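Long-range contact in DSBA-like thioredoxin domain-containing protein (Pseudomonas aeruginosa PAO1, PDB 5HFI), which probably works as a cytosolic disulfide reductase of the thioredoxin superfamily, with a DsbA-like fold that binds glutathione: residues A96-A101 and R128-R133. Residues are numbered along the deposited sequence; the frame is centred on the assembly and turned at random.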
loop_
_atom_site.group_PDB
_atom_site.type_symbol
_atom_site.label_atom_id
_atom_site.label_comp_id
_atom_site.label_asym_id
_atom_site.label_seq_id
_atom_site.Cartn_x
_atom_site.Cartn_y
_atom_site.Cartn_z
ATOM N N ALA A 96 6.819 -0.811 8.893
ATOM C CA ALA A 96 7.269 -2.203 8.849
ATOM C C ALA A 96 6.157 -3.187 9.183
ATOM O O ALA A 96 5.953 -4.135 8.401
ATOM C CB ALA A 96 8.491 -2.389 9.755
ATOM N N PRO A 97 5.412 -3.052 10.280
ATOM C CA PRO A 97 4.383 -4.056 10.599
ATOM C C PRO A 97 3.325 -4.180 9.511
ATOM O O PRO A 97 3.010 -5.309 9.107
ATOM C CB PRO A 97 3.795 -3.565 11.932
ATOM C CG PRO A 97 4.914 -2.780 12.547
ATOM C CD PRO A 97 5.584 -2.093 11.393
ATOM N N PRO A 98 2.747 -3.080 8.998
ATOM C CA PRO A 98 1.754 -3.262 7.925
ATOM C C PRO A 98 2.339 -3.883 6.672
ATOM O O PRO A 98 1.641 -4.631 5.978
ATOM C CB PRO A 98 1.242 -1.840 7.651
ATOM C CG PRO A 98 2.187 -0.939 8.299
ATOM C CD PRO A 98 2.782 -1.675 9.443
ATOM N N THR A 99 3.596 -3.579 6.341
ATOM C CA THR A 99 4.198 -4.222 5.177
ATOM C C THR A 99 4.364 -5.719 5.408
ATOM O O THR A 99 4.095 -6.524 4.509
ATOM C CB THR A 99 5.538 -3.573 4.834
ATOM O OG1 THR A 99 5.347 -2.168 4.621
ATOM C CG2 THR A 99 6.115 -4.189 3.564
ATOM N N ALA A 100 4.795 -6.114 6.611
ATOM C CA ALA A 100 4.882 -7.535 6.932
ATOM C C ALA A 100 3.525 -8.218 6.816
ATOM O O ALA A 100 3.448 -9.382 6.402
ATOM C CB ALA A 100 5.455 -7.727 8.337
ATOM N N ALA A 101 2.446 -7.515 7.167
ATOM C CA ALA A 101 1.111 -8.089 7.022
ATOM C C ALA A 101 0.769 -8.324 5.556
ATOM O O ALA A 101 0.145 -9.334 5.211
ATOM C CB ALA A 101 0.073 -7.176 7.679
ATOM N N ARG A 128 -7.603 3.100 12.797
ATOM C CA ARG A 128 -6.971 2.044 13.571
ATOM C C ARG A 128 -5.456 2.225 13.591
ATOM O O ARG A 128 -4.875 2.933 12.764
ATOM C CB ARG A 128 -7.319 0.670 12.996
ATOM C CG ARG A 128 -8.798 0.450 12.748
ATOM C CD ARG A 128 -9.587 0.514 14.040
ATOM N NE ARG A 128 -9.022 -0.356 15.068
ATOM C CZ ARG A 128 -9.234 -1.666 15.140
ATOM N NH1 ARG A 128 -9.999 -2.268 14.238
ATOM N NH2 ARG A 128 -8.680 -2.375 16.114
ATOM N N ARG A 129 -4.814 1.559 14.551
ATOM C CA ARG A 129 -3.362 1.628 14.719
ATOM C C ARG A 129 -2.751 0.445 13.975
ATOM O O ARG A 129 -2.529 -0.625 14.539
ATOM C CB ARG A 129 -2.991 1.647 16.198
ATOM C CG ARG A 129 -3.619 2.818 16.938
ATOM C CD ARG A 129 -2.789 3.252 18.123
ATOM N NE ARG A 129 -3.119 2.453 19.289
ATOM C CZ ARG A 129 -2.787 2.793 20.525
ATOM N NH1 ARG A 129 -2.125 3.926 20.741
ATOM N NH2 ARG A 129 -3.120 2.012 21.544
ATOM N N ILE A 130 -2.465 0.651 12.683
ATOM C CA ILE A 130 -1.988 -0.439 11.831
ATOM C C ILE A 130 -0.547 -0.825 12.111
ATOM O O ILE A 130 -0.046 -1.785 11.511
ATOM C CB ILE A 130 -2.142 -0.085 10.337
ATOM C CG1 ILE A 130 -1.288 1.127 9.979
ATOM C CG2 ILE A 130 -3.603 0.186 10.006
ATOM C CD1 ILE A 130 -1.287 1.454 8.501
ATOM N N ALA A 131 0.141 -0.117 13.002
ATOM C CA ALA A 131 1.467 -0.544 13.419
ATOM C C ALA A 131 1.426 -1.576 14.535
ATOM O O ALA A 131 2.479 -2.094 14.919
ATOM C CB ALA A 131 2.296 0.659 13.873
ATOM N N GLU A 132 0.247 -1.889 15.062
ATOM C CA GLU A 132 0.137 -2.794 16.195
ATOM C C GLU A 132 -0.289 -4.181 15.737
ATOM O O GLU A 132 -1.188 -4.332 14.903
ATOM C CB GLU A 132 -0.837 -2.254 17.243
ATOM C CG GLU A 132 -0.308 -1.027 17.973
ATOM C CD GLU A 132 -1.258 -0.521 19.039
ATOM O OE1 GLU A 132 -2.463 -0.848 18.963
ATOM O OE2 GLU A 132 -0.798 0.200 19.954
ATOM N N ARG A 133 0.377 -5.191 16.291
ATOM C CA ARG A 133 0.129 -6.567 15.877
ATOM C C ARG A 133 -1.320 -7.018 16.054
ATOM O O ARG A 133 -1.838 -7.675 15.135
ATOM C CB ARG A 133 1.099 -7.491 16.625
ATOM C CG ARG A 133 0.758 -8.961 16.607
ATOM C CD ARG A 133 1.816 -9.732 17.384
ATOM N NE ARG A 133 1.899 -11.131 16.979
ATOM C CZ ARG A 133 1.129 -12.091 17.478
ATOM N NH1 ARG A 133 0.214 -11.790 18.393
ATOM N NH2 ARG A 133 1.259 -13.346 17.061
#
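Pro97 and Pro98 in the first turn of helix 96-109 lay their pyrrolidine rings against the backbone of Ile130 and Ala131, a worked example of how consecutive prolines suit a helix start: first-turn N-H groups have no helical acceptor one turn back, so proline costs nothing there. Each ring meets a different carbonyl. CB and CG of Pro97 both face Ala131 O, with CG 3.5 Å away, while CD of Pro98 lies 3.5 Å from Ile130 O. The two backbones come close here, the CA atoms of Pro97 and Ala131 being 5.4 Å apart. These approaches are van der Waals contacts, perhaps with a little electrostatic attraction between the polarised C-H groups and the oxygens. The buried part, Pro98 with Ile130, is mainly apolar. The outer methyl of Ile130, extended away from CA with CD1 anti (chi2 175°), stands 4.2 Å from Pro98 CG, and both side chains also rest on Ile119.

The loop keeps its shape through a type I turn from Arg129 to Glu132, closed by a backbone hydrogen bond from Glu132 N to Arg129 O of 3.1 Å. On the more open side, the charged side chains hardly touch helix 96-109. Glu132 OE2 sits over one guanidinium face of Arg129, 3.3 Å from its NE, a pairing of charges in which no N-H points at the oxygen; Arg129 also bridges to Asp88. The exposed Arg133 reaches Asp154.

The contact thus joins the start of helix 96-109 to the link between helices 112-124 and 133-142, all within the largely helical part of this DsbA-like fold. Helix 149-157 packs on Ala100 and Ala101, whereas Pro98 touches Pro15 and Ile130 touches Leu16, in the loop between strand 8-13 and the glutathione-binding Cys17.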